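Long-range contacts in adenine phosphoribosyltransferase (Leishmania donovani, PDB 1QB7), which probably catalyses the transfer of a phosphoribosyl group from 5-phospho-alpha-D-ribose 1-diphosphate to adenine, giving AMP and diphosphate in purine salvage: residues A[98-103]-A[126-131]; A[111-116]-A[154-159]; A[17-22]-A[201-206]. All blocks are in the same frame, centred on the assembly; numbering follows the deposited sequence.

Interaction 1. Residues A[98-103]-A[126-131]; sequences VLMRKA and EVMTIR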
loop_
_atom_site.group_PDB
_atom_site.type_symbol
_atom_site.label_atom_id
_atom_site.label_comp_id
_atom_site.label_asym_id
_atom_site.label_seq_id
_atom_site.Cartn_x
_atom_site.Cartn_y
_atom_site.Cartn_z
ATOM N N VAL A 98 -9.047 -6.042 -2.735
ATOM C CA VAL A 98 -9.431 -6.137 -1.330
ATOM C C VAL A 98 -8.183 -6.037 -0.437
ATOM O O VAL A 98 -7.103 -6.509 -0.800
ATOM C CB VAL A 98 -10.213 -7.453 -1.061
ATOM C CG1 VAL A 98 -10.697 -7.506 0.384
ATOM C CG2 VAL A 98 -11.399 -7.567 -2.020
ATOM N N LEU A 99 -8.343 -5.411 0.726
ATOM C CA LEU A 99 -7.239 -5.208 1.661
ATOM C C LEU A 99 -7.263 -6.126 2.876
ATOM O O LEU A 99 -8.279 -6.230 3.562
ATOM C CB LEU A 99 -7.258 -3.766 2.187
ATOM C CG LEU A 99 -7.000 -2.550 1.300
ATOM C CD1 LEU A 99 -8.036 -2.412 0.204
ATOM C CD2 LEU A 99 -7.020 -1.322 2.184
ATOM N N MET A 100 -6.150 -6.801 3.138
ATOM C CA MET A 100 -6.067 -7.627 4.334
ATOM C C MET A 100 -5.234 -6.811 5.321
ATOM O O MET A 100 -4.062 -6.522 5.073
ATOM C CB MET A 100 -5.416 -8.983 4.068
ATOM C CG MET A 100 -5.429 -9.876 5.302
ATOM S SD MET A 100 -4.777 -11.526 5.035
ATOM C CE MET A 100 -3.029 -11.228 5.218
ATOM N N ARG A 101 -5.864 -6.393 6.411
ATOM C CA ARG A 101 -5.190 -5.580 7.416
ATOM C C ARG A 101 -5.560 -6.026 8.823
ATOM O O ARG A 101 -6.473 -6.831 9.007
ATOM C CB ARG A 101 -5.599 -4.110 7.266
ATOM C CG ARG A 101 -5.762 -3.604 5.832
ATOM C CD ARG A 101 -5.920 -2.091 5.809
ATOM N NE ARG A 101 -4.704 -1.455 6.296
ATOM C CZ ARG A 101 -4.501 -0.145 6.370
ATOM N NH1 ARG A 101 -5.446 0.708 6.001
ATOM N NH2 ARG A 101 -3.347 0.310 6.832
ATOM N N LYS A 102 -4.837 -5.512 9.817
ATOM C CA LYS A 102 -5.149 -5.815 11.207
ATOM C C LYS A 102 -6.498 -5.153 11.477
ATOM O O LYS A 102 -6.855 -4.178 10.812
ATOM C CB LYS A 102 -4.078 -5.256 12.148
ATOM C CG LYS A 102 -2.790 -6.059 12.159
ATOM C CD LYS A 102 -1.844 -5.591 13.253
ATOM C CE LYS A 102 -0.513 -6.345 13.199
ATOM N NZ LYS A 102 -0.705 -7.821 13.301
ATOM N N ALA A 103 -7.252 -5.687 12.434
ATOM C CA ALA A 103 -8.573 -5.161 12.769
ATOM C C ALA A 103 -8.602 -3.660 13.040
ATOM O O ALA A 103 -9.511 -2.967 12.588
ATOM C CB ALA A 103 -9.169 -5.926 13.953
ATOM N N GLU A 126 0.206 -12.800 13.608
ATOM C CA GLU A 126 -0.681 -11.654 13.447
ATOM C C GLU A 126 -2.097 -12.058 13.072
ATOM O O GLU A 126 -2.309 -12.879 12.182
ATOM C CB GLU A 126 -0.155 -10.721 12.358
ATOM C CG GLU A 126 1.320 -10.397 12.453
ATOM C CD GLU A 126 1.798 -9.579 11.270
ATOM O OE1 GLU A 126 1.514 -8.365 11.242
ATOM O OE2 GLU A 126 2.448 -10.149 10.364
ATOM N N VAL A 127 -3.068 -11.502 13.782
ATOM C CA VAL A 127 -4.459 -11.762 13.470
ATOM C C VAL A 127 -4.780 -10.727 12.389
ATOM O O VAL A 127 -4.641 -9.525 12.620
ATOM C CB VAL A 127 -5.366 -11.544 14.699
ATOM C CG1 VAL A 127 -6.834 -11.705 14.316
ATOM C CG2 VAL A 127 -4.987 -12.523 15.799
ATOM N N MET A 128 -5.131 -11.199 11.194
ATOM C CA MET A 128 -5.454 -10.314 10.078
ATOM C C MET A 128 -6.937 -10.390 9.730
ATOM O O MET A 128 -7.611 -11.362 10.069
ATOM C CB MET A 128 -4.586 -10.660 8.870
ATOM C CG MET A 128 -3.086 -10.480 9.117
ATOM S SD MET A 128 -2.608 -8.759 9.391
ATOM C CE MET A 128 -2.603 -8.160 7.719
ATOM N N THR A 129 -7.445 -9.358 9.054
ATOM C CA THR A 129 -8.860 -9.299 8.695
ATOM C C THR A 129 -9.152 -8.779 7.288
ATOM O O THR A 129 -8.281 -8.256 6.594
ATOM C CB THR A 129 -9.648 -8.345 9.647
ATOM O OG1 THR A 129 -9.279 -6.984 9.377
ATOM C CG2 THR A 129 -9.364 -8.652 11.109
ATOM N N ILE A 130 -10.407 -8.955 6.895
ATOM C CA ILE A 130 -10.954 -8.449 5.639
ATOM C C ILE A 130 -12.387 -8.103 6.034
ATOM O O ILE A 130 -12.920 -8.661 6.999
ATOM C CB ILE A 130 -11.004 -9.487 4.464
ATOM C CG1 ILE A 130 -11.863 -10.696 4.833
ATOM C CG2 ILE A 130 -9.599 -9.860 3.994
ATOM C CD1 ILE A 130 -12.137 -11.610 3.667
ATOM N N ARG A 131 -12.993 -7.153 5.335
ATOM C CA ARG A 131 -14.361 -6.782 5.644
ATOM C C ARG A 131 -15.281 -7.923 5.222
ATOM O O ARG A 131 -15.104 -8.524 4.163
ATOM C CB ARG A 131 -14.757 -5.493 4.916
ATOM C CG ARG A 131 -16.087 -4.901 5.388
ATOM C CD ARG A 131 -16.579 -3.765 4.496
ATOM N NE ARG A 131 -16.945 -4.244 3.165
ATOM C CZ ARG A 131 -16.150 -4.206 2.098
ATOM N NH1 ARG A 131 -14.927 -3.686 2.178
ATOM N NH2 ARG A 131 -16.583 -4.683 0.938
HETATM O O HOH W 1 -11.048 -5.855 3.655
HETATM O O HOH W 2 -2.437 -9.437 15.715
HETATM O O HOH W 3 -6.442 -8.028 13.894
#
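Arg101 and Thr129 form an antiparallel hydrogen-bonded pair with a third bond added from a side chain. Arg101 N donates to Thr129 O at 3.1 Å, and Thr129 N returns a bond of 2.7 Å to Arg101 O. Thr129 OG1, set between its own backbone N and carbonyl carbon (chi1 71°), donates to the same Arg101 O at 2.8 Å; the two donors approach from opposite faces of the carbonyl plane. One oxygen is therefore held by both backbone and hydroxyl, while Asn106 ND2 hydrogen-bonds the hydroxyl.

Beside this pair the two methionines cross at about a right angle. Met100 CG lies 3.7 Å from Met128 CB, and the doubly bent Met128 chain (chi3 -78° places CE) brings its methyl to 3.4 Å from Met100 O. Thr129 O also receives a CA-H contact from Met100, 3.2 Å from its CA. Towards the more exposed end, Lys102 passes obliquely by Met128 SD before NZ forms a salt bridge of 3.1 Å to Glu126 OE1, on the anti lone pair of that oxygen. Waters bridge Leu99 O to Arg131 N and Ala103 N to Val127 O, filling in where direct backbone bonds are lacking.

Further out, strand 74-78 and helix 152-163 cover Met100 and Ile130. Arg101 turns its guanidinium the other way, to a salt bridge with Asp79 and a hydrogen bond to a bound citrate; Arg131 reaches Glu49 of the second subunit. In the type I phosphoribosyltransferase fold, this is where the last parallel strand of the core meets the returning arm of the antiparallel hairpin that carries the flexible loop near the active site.

Interaction 2. Residues A[111-116]-A[154-159]; sequences IRSEPY and ALSGLQ
Ser113 and Ser156 meet hydroxyl to hydroxyl in the buried part of the contact, their OG atoms hydrogen-bonded at 2.7 Å. Ser113 OG also hydrogen-bonds Met128 N, so this one oxygen joins the hairpin to the helix face.

Next to it Gln159 turns its carboxamide to the backbone of Glu114 and uses both ends. Glu114 N donates to Gln159 OE1 at 2.9 Å, while Gln159 NE2 donates to Glu114 O, also at 2.9 Å. The acceptor lies nearly in the amide plane of Gln159, yet NE2 stands well above the carbonyl plane of Glu114, 55° out of it. With CD extended (chi2 175°), the side chain spans the gap, and the paired bonds fix which way round the amide sits. Gln159 OE1 further packs on Ser113 CB, 3.4 Å away.

The outer side is looser, and its contact between the segments is an apolar one. Leu155 CD2 sits over one face of the exposed Tyr116 ring, 3.9 Å from its centroid and displaced toward the CE2 rim, a CH-pi contact. The Glu114 carboxylate is engaged by Gly228 N of the second subunit.

Helix 152-163 carries the magnesium ligand Thr153 in its first turn and follows the loop after strand 140-145, whose last residue, Asp145, also binds the magnesium ion. The contact thus joins the hairpin that bears the flexible loop of type I phosphoribosyltransferases to the helix behind their PRPP-binding motif.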
loop_
_atom_site.group_PDB
_atom_site.type_symbol
_atom_site.label_atom_id
_atom_site.label_comp_id
_atom_site.label_asym_id
_atom_site.label_seq_id
_atom_site.Cartn_x
_atom_site.Cartn_y
_atom_site.Cartn_z
ATOM N N ILE A 111 -13.895 -10.013 9.394
ATOM C CA ILE A 111 -13.699 -11.439 9.628
ATOM C C ILE A 111 -12.222 -11.508 10.007
ATOM O O ILE A 111 -11.387 -10.982 9.275
ATOM C CB ILE A 111 -13.889 -12.292 8.342
ATOM C CG1 ILE A 111 -15.268 -12.043 7.724
ATOM C CG2 ILE A 111 -13.701 -13.784 8.670
ATOM C CD1 ILE A 111 -15.500 -12.789 6.424
ATOM N N ARG A 112 -11.895 -12.109 11.151
ATOM C CA ARG A 112 -10.495 -12.215 11.568
ATOM C C ARG A 112 -9.937 -13.621 11.382
ATOM O O ARG A 112 -10.666 -14.608 11.501
ATOM C CB ARG A 112 -10.310 -11.768 13.022
ATOM C CG ARG A 112 -10.912 -12.703 14.057
ATOM C CD ARG A 112 -10.452 -12.335 15.459
ATOM N NE ARG A 112 -10.976 -13.249 16.472
ATOM C CZ ARG A 112 -12.084 -13.033 17.169
ATOM N NH1 ARG A 112 -12.787 -11.921 16.976
ATOM N NH2 ARG A 112 -12.489 -13.921 18.066
ATOM N N SER A 113 -8.641 -13.703 11.086
ATOM C CA SER A 113 -7.970 -14.984 10.887
ATOM C C SER A 113 -7.660 -15.663 12.224
ATOM O O SER A 113 -7.754 -15.048 13.283
ATOM C CB SER A 113 -6.687 -14.804 10.070
ATOM O OG SER A 113 -5.730 -14.031 10.772
ATOM N N GLU A 114 -7.273 -16.932 12.160
ATOM C CA GLU A 114 -6.968 -17.709 13.355
ATOM C C GLU A 114 -5.581 -18.306 13.214
ATOM O O GLU A 114 -5.430 -19.479 12.872
ATOM C CB GLU A 114 -8.010 -18.814 13.519
ATOM C CG GLU A 114 -9.427 -18.276 13.647
ATOM C CD GLU A 114 -10.488 -19.358 13.719
ATOM O OE1 GLU A 114 -10.151 -20.555 13.576
ATOM O OE2 GLU A 114 -11.670 -19.003 13.915
ATOM N N PRO A 115 -4.539 -17.496 13.477
ATOM C CA PRO A 115 -3.160 -17.977 13.364
ATOM C C PRO A 115 -2.817 -19.089 14.353
ATOM O O PRO A 115 -3.436 -19.207 15.414
ATOM C CB PRO A 115 -2.339 -16.711 13.617
ATOM C CG PRO A 115 -3.218 -15.893 14.510
ATOM C CD PRO A 115 -4.578 -16.084 13.910
ATOM N N TYR A 116 -1.855 -19.929 13.978
ATOM C CA TYR A 116 -1.408 -21.020 14.843
ATOM C C TYR A 116 -0.591 -20.428 15.989
ATOM O O TYR A 116 -0.128 -19.288 15.900
ATOM C CB TYR A 116 -0.518 -21.995 14.069
ATOM C CG TYR A 116 -1.202 -22.771 12.969
ATOM C CD1 TYR A 116 -2.588 -22.957 12.956
ATOM C CD2 TYR A 116 -0.452 -23.354 11.949
ATOM C CE1 TYR A 116 -3.206 -23.706 11.951
ATOM C CE2 TYR A 116 -1.055 -24.100 10.947
ATOM C CZ TYR A 116 -2.430 -24.275 10.952
ATOM O OH TYR A 116 -3.005 -25.026 9.955
ATOM N N ALA A 154 0.246 -15.348 4.794
ATOM C CA ALA A 154 -0.256 -16.111 3.651
ATOM C C ALA A 154 -1.350 -17.050 4.157
ATOM O O ALA A 154 -2.418 -17.166 3.544
ATOM C CB ALA A 154 0.875 -16.908 2.982
ATOM N N LEU A 155 -1.086 -17.683 5.301
ATOM C CA LEU A 155 -2.041 -18.592 5.918
ATOM C C LEU A 155 -3.292 -17.824 6.348
ATOM O O LEU A 155 -4.407 -18.339 6.225
ATOM C CB LEU A 155 -1.417 -19.322 7.113
ATOM C CG LEU A 155 -2.366 -20.235 7.912
ATOM C CD1 LEU A 155 -2.890 -21.375 7.045
ATOM C CD2 LEU A 155 -1.654 -20.786 9.134
ATOM N N SER A 156 -3.117 -16.603 6.851
ATOM C CA SER A 156 -4.275 -15.794 7.245
ATOM C C SER A 156 -5.143 -15.522 6.018
ATOM O O SER A 156 -6.377 -15.556 6.089
ATOM C CB SER A 156 -3.835 -14.473 7.869
ATOM O OG SER A 156 -3.536 -14.655 9.240
ATOM N N GLY A 157 -4.477 -15.287 4.890
ATOM C CA GLY A 157 -5.170 -15.032 3.642
ATOM C C GLY A 157 -6.004 -16.225 3.227
ATOM O O GLY A 157 -7.161 -16.069 2.856
ATOM N N LEU A 158 -5.423 -17.419 3.314
ATOM C CA LEU A 158 -6.119 -18.653 2.954
ATOM C C LEU A 158 -7.345 -18.862 3.840
ATOM O O LEU A 158 -8.421 -19.183 3.353
ATOM C CB LEU A 158 -5.174 -19.856 3.076
ATOM C CG LEU A 158 -3.855 -19.768 2.296
ATOM C CD1 LEU A 158 -2.982 -20.982 2.585
ATOM C CD2 LEU A 158 -4.133 -19.647 0.814
ATOM N N GLN A 159 -7.186 -18.649 5.142
ATOM C CA GLN A 159 -8.289 -18.818 6.081
ATOM C C GLN A 159 -9.439 -17.865 5.777
ATOM O O GLN A 159 -10.600 -18.266 5.766
ATOM C CB GLN A 159 -7.805 -18.592 7.515
ATOM C CG GLN A 159 -6.813 -19.634 8.008
ATOM C CD GLN A 159 -6.260 -19.315 9.384
ATOM O OE1 GLN A 159 -6.225 -18.156 9.804
ATOM N NE2 GLN A 159 -5.800 -20.345 10.087
#

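Interaction 3. Residues A[17-22]-A[201-206]; sequences ALSQLL and SLLSDD
Leu22 places CG anti to its carbonyl carbon (chi1 -75°) and CD1 further out in an extended arrangement (chi2 168°), which brings that methyl to 3.5 Å from Leu202 CB, tighter than ordinary van der Waals contact. Leu203 takes the other course: its CG lies anti to the backbone N (chi1 -170°), and its two methyls divide between two turns of the helix. Leu203 CD1 rests 3.6 Å from Ser19 O, and Leu203 CD2 packs on Leu22 CB at 3.9 Å. Leu18 CD2 approaches the fork of Leu202 obliquely, 4.0 Å from both CD1 and CD2. Behind it, Ala56 and Phe60 of helix 51-67 and Leu12 of strand 9-12 cover Leu18.

Ser19 supplies the polar element. Its OG donates to a water at 2.8 Å, and that water donates to Leu202 O at 2.7 Å, linking the helix to the corner where the chain leaves the seven-stranded sheet for the small parallel sheet. Beyond the corner, Asp205 O hydrogen-bonds Arg40 NH2, and Arg40 lines the adenine pocket.

Helix 17-25 is thus seated on the corner by leucine methyls, with direct polar pairing absent between the two segments. With van der Waals contacts alone between the side chains, the contact probably owes its hold to buried methyl surface, while the single water satisfies a backbone carbonyl at the turn.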
loop_
_atom_site.group_PDB
_atom_site.type_symbol
_atom_site.label_atom_id
_atom_site.label_comp_id
_atom_site.label_asym_id
_atom_site.label_seq_id
_atom_site.Cartn_x
_atom_site.Cartn_y
_atom_site.Cartn_z
ATOM N N ALA A 17 13.029 -12.010 -18.778
ATOM C CA ALA A 17 13.433 -10.617 -18.614
ATOM C C ALA A 17 13.031 -10.042 -17.245
ATOM O O ALA A 17 13.777 -9.264 -16.651
ATOM C CB ALA A 17 12.856 -9.765 -19.745
ATOM N N LEU A 18 11.862 -10.437 -16.744
ATOM C CA LEU A 18 11.382 -9.962 -15.448
ATOM C C LEU A 18 12.258 -10.473 -14.299
ATOM O O LEU A 18 12.567 -9.728 -13.363
ATOM C CB LEU A 18 9.923 -10.383 -15.227
ATOM C CG LEU A 18 9.320 -10.154 -13.831
ATOM C CD1 LEU A 18 9.442 -8.691 -13.404
ATOM C CD2 LEU A 18 7.871 -10.597 -13.828
ATOM N N SER A 19 12.638 -11.745 -14.368
ATOM C CA SER A 19 13.483 -12.354 -13.345
ATOM C C SER A 19 14.839 -11.659 -13.296
ATOM O O SER A 19 15.395 -11.402 -12.223
ATOM C CB SER A 19 13.675 -13.838 -13.646
ATOM O OG SER A 19 14.605 -14.415 -12.755
ATOM N N GLN A 20 15.354 -11.356 -14.481
ATOM C CA GLN A 20 16.633 -10.688 -14.647
ATOM C C GLN A 20 16.579 -9.271 -14.091
ATOM O O GLN A 20 17.500 -8.826 -13.415
ATOM C CB GLN A 20 16.984 -10.626 -16.136
ATOM C CG GLN A 20 17.161 -11.976 -16.803
ATOM C CD GLN A 20 18.507 -12.585 -16.509
ATOM O OE1 GLN A 20 19.373 -12.637 -17.381
ATOM N NE2 GLN A 20 18.704 -13.038 -15.269
ATOM N N LEU A 21 15.493 -8.567 -14.396
ATOM C CA LEU A 21 15.302 -7.192 -13.957
ATOM C C LEU A 21 15.198 -7.112 -12.437
ATOM O O LEU A 21 15.731 -6.193 -11.820
ATOM C CB LEU A 21 14.054 -6.619 -14.631
ATOM C CG LEU A 21 13.867 -5.107 -14.735
ATOM C CD1 LEU A 21 15.152 -4.420 -15.144
ATOM C CD2 LEU A 21 12.776 -4.832 -15.747
ATOM N N LEU A 22 14.525 -8.091 -11.841
ATOM C CA LEU A 22 14.362 -8.150 -10.391
ATOM C C LEU A 22 15.701 -8.392 -9.709
ATOM O O LEU A 22 16.012 -7.770 -8.695
ATOM C CB LEU A 22 13.379 -9.257 -10.007
ATOM C CG LEU A 22 11.907 -8.950 -10.270
ATOM C CD1 LEU A 22 11.072 -10.210 -10.124
ATOM C CD2 LEU A 22 11.439 -7.876 -9.309
ATOM N N SER A 201 6.274 -17.371 -7.290
ATOM C CA SER A 201 7.209 -16.297 -6.967
ATOM C C SER A 201 7.940 -15.898 -8.240
ATOM O O SER A 201 8.159 -16.733 -9.120
ATOM C CB SER A 201 8.215 -16.759 -5.912
ATOM O OG SER A 201 9.036 -15.692 -5.485
ATOM N N LEU A 202 8.315 -14.625 -8.333
ATOM C CA LEU A 202 9.018 -14.117 -9.504
ATOM C C LEU A 202 10.540 -14.226 -9.364
ATOM O O LEU A 202 11.258 -14.282 -10.365
ATOM C CB LEU A 202 8.611 -12.669 -9.775
ATOM C CG LEU A 202 7.101 -12.419 -9.878
ATOM C CD1 LEU A 202 6.834 -10.932 -10.015
ATOM C CD2 LEU A 202 6.508 -13.198 -11.048
ATOM N N LEU A 203 11.021 -14.275 -8.125
ATOM C CA LEU A 203 12.449 -14.378 -7.859
ATOM C C LEU A 203 12.705 -15.037 -6.509
ATOM O O LEU A 203 11.950 -14.839 -5.561
ATOM C CB LEU A 203 13.099 -12.991 -7.865
ATOM C CG LEU A 203 14.633 -12.969 -7.824
ATOM C CD1 LEU A 203 15.180 -13.313 -9.203
ATOM C CD2 LEU A 203 15.152 -11.606 -7.388
ATOM N N SER A 204 13.758 -15.847 -6.441
ATOM C CA SER A 204 14.154 -16.508 -5.203
ATOM C C SER A 204 15.269 -15.663 -4.594
ATOM O O SER A 204 16.118 -15.152 -5.320
ATOM C CB SER A 204 14.696 -17.909 -5.489
ATOM O OG SER A 204 15.389 -18.412 -4.359
ATOM N N ASP A 205 15.294 -15.528 -3.272
ATOM C CA ASP A 205 16.354 -14.731 -2.661
ATOM C C ASP A 205 17.737 -15.353 -2.900
ATOM O O ASP A 205 18.755 -14.702 -2.688
ATOM C CB ASP A 205 16.095 -14.477 -1.170
ATOM C CG ASP A 205 16.407 -15.674 -0.308
ATOM O OD1 ASP A 205 16.055 -16.807 -0.709
ATOM O OD2 ASP A 205 16.994 -15.473 0.779
ATOM N N ASP A 206 17.765 -16.603 -3.362
ATOM C CA ASP A 206 19.025 -17.269 -3.666
ATOM C C ASP A 206 19.683 -16.590 -4.857
ATOM O O ASP A 206 20.887 -16.728 -5.069
ATOM C CB ASP A 206 18.812 -18.756 -3.958
ATOM C CG ASP A 206 20.124 -19.502 -4.213
ATOM O OD1 ASP A 206 21.024 -19.437 -3.345
ATOM O OD2 ASP A 206 20.268 -20.134 -5.284
HETATM O O HOH W 4 13.120 -16.070 -11.006
#

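From the N terminus, helix 17-25 is met only much later by 201-206, so interaction 3 closes a loop of 178 intervening residues that encloses both other contacts. Within it, 98-103 is followed by 111-116, then 126-131 and 154-159: interactions 1 and 2 alternate along the chain and cross. They also touch, because strands 110-112 and 129-131 are the two arms of one antiparallel hairpin, with Met128 O to Ser113 N as a probable bond just beyond the strands. Together they tie that hairpin to the edge strand 97-100 and to helix 152-163, beside the second subunit. Interaction 3, its centre about 28 Å from that of interaction 1, fastens the N-terminal helix on the opposite side of the chain's centre.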